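Local structure of probable transcriptional regulator, LysR family protein (2QL3) at residues 42-45 and 46-49; 108-112 and 113-117; 64-67 and 68-71. The protein probably binds DNA and regulates transcription as a LysR-family factor, this chain being its C-terminal substrate-binding domain. One frame throughout, in Å; residues are numbered along the deposited sequence.

Contact 1 (42-45 and 46-49); sequences TQNR and LRTQ. With PO4 (phosphate ion), chain O; PO4 (phosphate ion), chain Q.
R47 and N44, one turn apart at the start of helix 43-51, run alongside each other off one side. NH1 of R47 donates to OD1 of N44 at 2.8 Å from above the amide's carbonyl plane, the amide and guanidinium planes standing 56° apart. With CG anti to the backbone N (chi1 166°) and a bend at chi3, the arginine turns back to the asparagine, whose short amide puts OD1 within its reach through a bent bond (140°).

The backbone N of N44 gives a nearly straight bond, 2.9 Å, to O1 of the phosphate in chain O. This is the familiar binding of an anion at a helix N-terminus, within a domain of the periplasmic-binding-protein type: first-turn N-H groups have no helical carbonyl to serve, and the helix dipole probably helps. The ion probably came from the crystallisation liquor.

R45 stretches the other way. R45 NE forms a salt bridge with D41, and R45 NH1, approached at the edge of its guanidinium, makes a weak 3.3 Å bond to O4 of the phosphate in chain Q. O of R45 accepts N of Q49 at 2.9 Å, and CG of Q49 lies 3.3 Å from that oxygen. Cut back to an alanine, Q49 would lose CG and CD from beside the R45 carbonyl, which would probably leave a gap. On another face, L46 packs on A58 and V60 of strand 57-61.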
# COMPACT_ATOMS: atom_id res chain seq x y z
N THR A 42 3.48 1.75 11.82
CA THR A 42 2.21 2.35 12.15
C THR A 42 2.44 3.38 13.25
O THR A 42 3.55 3.52 13.77
CB THR A 42 1.26 1.28 12.73
OG1 THR A 42 1.88 0.73 13.89
CG2 THR A 42 1.02 0.16 11.73
N GLN A 43 1.39 4.08 13.64
CA GLN A 43 1.58 5.27 14.44
C GLN A 43 2.27 5.05 15.80
O GLN A 43 3.29 5.66 16.06
CB GLN A 43 0.24 5.95 14.61
CG GLN A 43 0.22 7.05 15.62
CD GLN A 43 -1.18 7.62 15.80
OE1 GLN A 43 -1.38 8.79 15.50
NE2 GLN A 43 -2.13 6.82 16.32
N ASN A 44 1.70 4.23 16.69
CA ASN A 44 2.38 3.97 17.99
C ASN A 44 3.73 3.28 17.88
O ASN A 44 4.63 3.55 18.68
CB ASN A 44 1.49 3.20 18.96
CG ASN A 44 0.13 3.88 19.18
OD1 ASN A 44 -0.07 5.01 18.76
ND2 ASN A 44 -0.78 3.22 19.88
N ARG A 45 3.86 2.37 16.94
CA ARG A 45 5.05 1.58 16.85
C ARG A 45 6.18 2.49 16.44
O ARG A 45 7.26 2.41 17.04
CB ARG A 45 4.87 0.36 15.91
CG ARG A 45 3.90 -0.70 16.46
CD ARG A 45 3.62 -1.86 15.44
NE ARG A 45 4.86 -2.32 14.78
CZ ARG A 45 5.48 -3.48 15.02
NH1 ARG A 45 6.62 -3.76 14.42
NH2 ARG A 45 4.97 -4.36 15.88
N LEU A 46 5.94 3.43 15.52
CA LEU A 46 7.03 4.39 15.10
C LEU A 46 7.42 5.29 16.29
O LEU A 46 8.60 5.53 16.57
CB LEU A 46 6.59 5.27 13.91
CG LEU A 46 7.72 5.67 12.90
CD1 LEU A 46 8.11 4.40 12.17
CD2 LEU A 46 7.31 6.69 11.90
N ARG A 47 6.42 5.74 17.05
CA ARG A 47 6.68 6.60 18.22
C ARG A 47 7.52 5.86 19.28
O ARG A 47 8.48 6.39 19.87
CB ARG A 47 5.33 7.07 18.81
CG ARG A 47 5.39 7.70 20.21
CD ARG A 47 4.00 8.22 20.66
NE ARG A 47 3.34 7.19 21.46
CZ ARG A 47 2.22 6.58 21.17
NH1 ARG A 47 1.48 6.97 20.08
NH2 ARG A 47 1.78 5.63 22.02
N THR A 48 7.12 4.61 19.51
CA THR A 48 7.78 3.68 20.40
C THR A 48 9.23 3.38 20.00
O THR A 48 10.12 3.36 20.84
CB THR A 48 6.91 2.39 20.41
OG1 THR A 48 5.92 2.59 21.43
CG2 THR A 48 7.72 1.18 20.74
N GLN A 49 9.47 3.17 18.72
CA GLN A 49 10.82 2.99 18.19
C GLN A 49 11.65 4.26 18.35
O GLN A 49 12.79 4.20 18.88
CB GLN A 49 10.76 2.45 16.74
CG GLN A 49 10.25 1.01 16.74
CD GLN A 49 9.67 0.51 15.38
OE1 GLN A 49 8.78 -0.36 15.36
NE2 GLN A 49 10.19 1.02 14.29
P PO4 O . -0.45 1.27 16.19
O1 PO4 O . -0.70 2.75 16.25
O2 PO4 O . 1.02 0.99 15.84
O3 PO4 O . -0.63 0.56 17.48
O4 PO4 O . -1.35 0.67 15.09
P PO4 Q . 8.40 -6.64 16.29
O1 PO4 Q . 8.76 -5.24 16.76
O2 PO4 Q . 9.52 -7.61 16.67
O3 PO4 Q . 7.11 -7.08 16.96
O4 PO4 Q . 8.21 -6.65 14.78

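Contact 2 (108-112 and 113-117)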
# COMPACT_ATOMS: atom_id res chain seq x y z
N LEU A 108 -13.04 4.50 3.55
CA LEU A 108 -12.23 5.13 4.59
C LEU A 108 -10.82 4.53 4.64
O LEU A 108 -10.65 3.31 4.77
CB LEU A 108 -12.93 4.99 5.95
CG LEU A 108 -12.17 5.39 7.19
CD1 LEU A 108 -12.13 6.87 7.25
CD2 LEU A 108 -12.78 4.86 8.50
N LEU A 109 -9.82 5.39 4.51
CA LEU A 109 -8.45 4.99 4.80
C LEU A 109 -8.25 5.00 6.33
O LEU A 109 -8.29 6.04 6.96
CB LEU A 109 -7.45 5.93 4.12
CG LEU A 109 -5.97 5.48 4.35
CD1 LEU A 109 -5.74 4.09 3.72
CD2 LEU A 109 -4.99 6.47 3.83
N ASP A 110 -8.16 3.83 6.94
CA ASP A 110 -8.04 3.81 8.38
C ASP A 110 -6.56 3.60 8.67
O ASP A 110 -6.13 2.46 8.86
CB ASP A 110 -8.86 2.68 8.98
CG ASP A 110 -8.80 2.67 10.53
OD1 ASP A 110 -7.99 3.43 11.17
OD2 ASP A 110 -9.58 1.89 11.11
N ALA A 111 -5.78 4.67 8.67
CA ALA A 111 -4.34 4.52 8.93
C ALA A 111 -3.95 5.67 9.84
O ALA A 111 -3.47 6.69 9.33
CB ALA A 111 -3.51 4.53 7.61
N PRO A 112 -4.13 5.50 11.19
CA PRO A 112 -3.83 6.63 12.08
C PRO A 112 -2.44 7.25 11.76
O PRO A 112 -1.45 6.49 11.50
CB PRO A 112 -3.94 6.03 13.48
CG PRO A 112 -4.86 4.82 13.33
CD PRO A 112 -4.63 4.31 11.91
N PRO A 113 -2.35 8.58 11.80
CA PRO A 113 -3.35 9.57 12.26
C PRO A 113 -4.41 9.97 11.20
O PRO A 113 -5.25 10.83 11.48
CB PRO A 113 -2.48 10.79 12.55
CG PRO A 113 -1.40 10.69 11.46
CD PRO A 113 -1.10 9.25 11.36
N SER A 114 -4.38 9.36 10.01
CA SER A 114 -5.34 9.74 8.95
C SER A 114 -6.80 9.51 9.31
O SER A 114 -7.65 10.25 8.84
CB SER A 114 -5.03 9.01 7.65
OG SER A 114 -3.82 9.57 7.12
N THR A 115 -7.06 8.48 10.10
CA THR A 115 -8.40 8.06 10.41
C THR A 115 -9.14 9.13 11.22
O THR A 115 -10.23 9.50 10.85
CB THR A 115 -8.42 6.81 11.24
OG1 THR A 115 -7.42 5.91 10.77
CG2 THR A 115 -9.87 6.14 11.23
N ASN A 116 -8.51 9.63 12.31
CA ASN A 116 -9.10 10.68 13.14
C ASN A 116 -9.14 11.97 12.36
O ASN A 116 -10.09 12.75 12.48
CB ASN A 116 -8.30 10.95 14.43
CG ASN A 116 -8.43 9.86 15.47
OD1 ASN A 116 -9.09 8.84 15.27
ND2 ASN A 116 -7.79 10.09 16.63
N HIS A 117 -8.09 12.24 11.57
CA HIS A 117 -8.10 13.47 10.74
C HIS A 117 -9.37 13.49 9.85
O HIS A 117 -10.09 14.50 9.77
CB HIS A 117 -6.82 13.55 9.86
CG HIS A 117 -6.81 14.76 8.97
ND1 HIS A 117 -7.10 14.70 7.62
CD2 HIS A 117 -6.65 16.07 9.26
CE1 HIS A 117 -7.10 15.92 7.12
NE2 HIS A 117 -6.81 16.77 8.09
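The hydroxyl of T115 donates a hydrogen bond to D110, OG1 to OD1 2.6 Å. The oxygen is met on its anti side, with the hydroxyl 32° out of the carboxylate plane. D110 reaches this position with CG anti to its own N (chi1 -178°), a rotation that swings the carboxylate back over the first turn of helix 114-125. A second hydrogen bond joins the backbones: N of S114 meets O of A111 at 2.9 Å. Behind it the helix proper begins, with N of H117 bonded to O of P113 at 3.2 Å.

The covalent geometry closes the bend. The peptide between P112 and P113 is cis, which draws their CA atoms to 3.0 Å and folds the chain sharply between strand 106-109 and the helix; proline is the residue that most readily accepts this form. The turn thus makes the strand-to-helix connection of the beta-alpha-beta unit that ends in strand 131-135.

Packing contacts fill in the rest. The methyl CG2 of T115 makes a nonpolar contact with CD2 of L108 at 4.2 Å, the two side chains crossing at about a right angle, while the ring of P112 runs alongside T115 with CD of P112 3.4 Å from OG1 of T115. P113 is buried against Y61.

Threonine therefore serves twice, with a hydroxyl for the acid and a methyl for the leucine. Because OD2 of D110 also forms a salt bridge with R134 of the neighbouring strand, both carboxylate oxygens are engaged, which would probably favour the ionised form and tie the helix start to the parallel sheet.

Contact 3 (64-67 and 68-71); sequences DLSP and EWQT
S66 sets its hydroxyl over one face of the indole of W69, with OG 3.3 Å above the ring plane and offset toward the rim. NE1 is the ring atom closest to OG, but the angle is too poor for a hydrogen bond; the oxygen simply rests on the ring. It gets there through a nearly eclipsed, probably strained first torsion (chi1 6°), and serine suits the place because a single small oxygen fits over the ring.

The side chain of L65 crosses that of W69 at about a right angle, CD2 of L65 4.1 Å from CZ3 of W69. The other leucine methyl, CD1 of L65, lies 4.0 Å from CG2 of T71, so the two branches serve two residues of strand 69-84.

These side chains are brought together by a type I beta turn from S66 to W69. N of W69 donates to O of S66 over 3.3 Å. P67 occupies the second position of the turn, where the backbone angle imposed by its ring is just what is needed. A water gives one hydrogen to O of S66 at 2.7 Å and another to O of W69 at 3.1 Å, bridging the two sides of the turn.

Further out, the indole is held by the ring of H189, their planes at about 50°, and by R47, L50 and E51 of helix 43-51. Backbone bonding of E68 to Q190 ties the turn to the end of strand 182-189. OE1 of E68 lies close to OE2 of E51, a pairing of like charges that would probably raise the proton affinity of one acid.

The carbonyl of S66 thus accepts two hydrogens, one from the turn N-H of W69 and one from the water, so its oxygen is doubly gripped where the chain reverses.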
# COMPACT_ATOMS: atom_id res chain seq x y z
N ASP A 64 -1.11 14.84 15.97
CA ASP A 64 -1.09 14.05 17.23
C ASP A 64 0.34 13.61 17.68
O ASP A 64 0.51 12.52 18.20
CB ASP A 64 -2.03 12.80 17.11
CG ASP A 64 -3.49 13.11 16.59
OD1 ASP A 64 -4.07 14.11 17.02
OD2 ASP A 64 -4.08 12.30 15.78
N LEU A 65 1.36 14.43 17.44
CA LEU A 65 2.74 14.04 17.73
C LEU A 65 3.04 14.43 19.18
O LEU A 65 2.43 15.36 19.68
CB LEU A 65 3.71 14.76 16.77
CG LEU A 65 3.57 14.50 15.26
CD1 LEU A 65 4.65 15.25 14.47
CD2 LEU A 65 3.56 13.00 14.92
N SER A 66 3.95 13.76 19.88
CA SER A 66 4.36 14.30 21.17
C SER A 66 4.99 15.66 21.03
O SER A 66 5.73 15.93 20.07
CB SER A 66 5.39 13.45 21.93
OG SER A 66 5.81 12.38 21.12
N PRO A 67 4.71 16.53 22.01
CA PRO A 67 5.52 17.73 22.22
C PRO A 67 7.00 17.44 22.47
O PRO A 67 7.78 18.39 22.41
CB PRO A 67 4.89 18.37 23.48
CG PRO A 67 3.51 17.89 23.49
CD PRO A 67 3.57 16.47 22.95
N GLU A 68 7.40 16.19 22.75
CA GLU A 68 8.82 15.86 23.02
C GLU A 68 9.67 15.87 21.71
O GLU A 68 10.90 15.78 21.76
CB GLU A 68 8.97 14.50 23.74
CG GLU A 68 8.66 14.45 25.31
CD GLU A 68 9.38 13.27 26.07
OE1 GLU A 68 8.92 12.08 26.05
OE2 GLU A 68 10.41 13.55 26.75
N TRP A 69 8.99 15.93 20.55
CA TRP A 69 9.60 15.84 19.23
C TRP A 69 9.82 17.20 18.61
O TRP A 69 8.94 18.02 18.54
CB TRP A 69 8.70 15.01 18.30
CG TRP A 69 8.62 13.50 18.69
CD1 TRP A 69 9.03 12.91 19.89
CD2 TRP A 69 8.04 12.45 17.91
NE1 TRP A 69 8.75 11.57 19.88
CE2 TRP A 69 8.16 11.25 18.67
CE3 TRP A 69 7.45 12.40 16.65
CZ2 TRP A 69 7.72 10.01 18.18
CZ3 TRP A 69 7.03 11.17 16.15
CH2 TRP A 69 7.14 9.99 16.93
N GLN A 70 11.04 17.43 18.21
CA GLN A 70 11.40 18.57 17.39
C GLN A 70 10.96 18.18 15.98
O GLN A 70 11.04 17.00 15.62
CB GLN A 70 12.91 18.72 17.44
CG GLN A 70 13.45 19.17 18.79
CD GLN A 70 13.38 20.68 18.94
OE1 GLN A 70 14.28 21.40 18.49
NE2 GLN A 70 12.31 21.17 19.55
N THR A 71 10.47 19.13 15.21
CA THR A 71 9.98 18.86 13.85
C THR A 71 10.43 20.00 12.93
O THR A 71 10.67 21.10 13.40
CB THR A 71 8.43 18.75 13.76
OG1 THR A 71 7.85 20.00 14.11
CG2 THR A 71 7.84 17.60 14.64
O HOH W 1 5.89 17.83 18.09

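The side chain of Q43 joins contact 1 to contact 2, NE2 of Q43 lying 3.4 Å from CB of P112 and OE1 of Q43 3.7 Å from CB of P113; the two centres are about 15 Å apart. Contact 3, centred about 13 Å from contact 1, packs against the same helix, where CZ2 of W69 touches CA of R47 at 3.6 Å. P113 also meets D64 of the 64-67 segment, CB of P113 to OD2 of D64 3.9 Å. The chain O phosphate, which contact 1 binds, is about 5 Å from the P112 side chain of contact 2. With the helix 43-51 start facing the 108-112 turn, this is consistent with the effector cleft between two lobes in LysR-family domains.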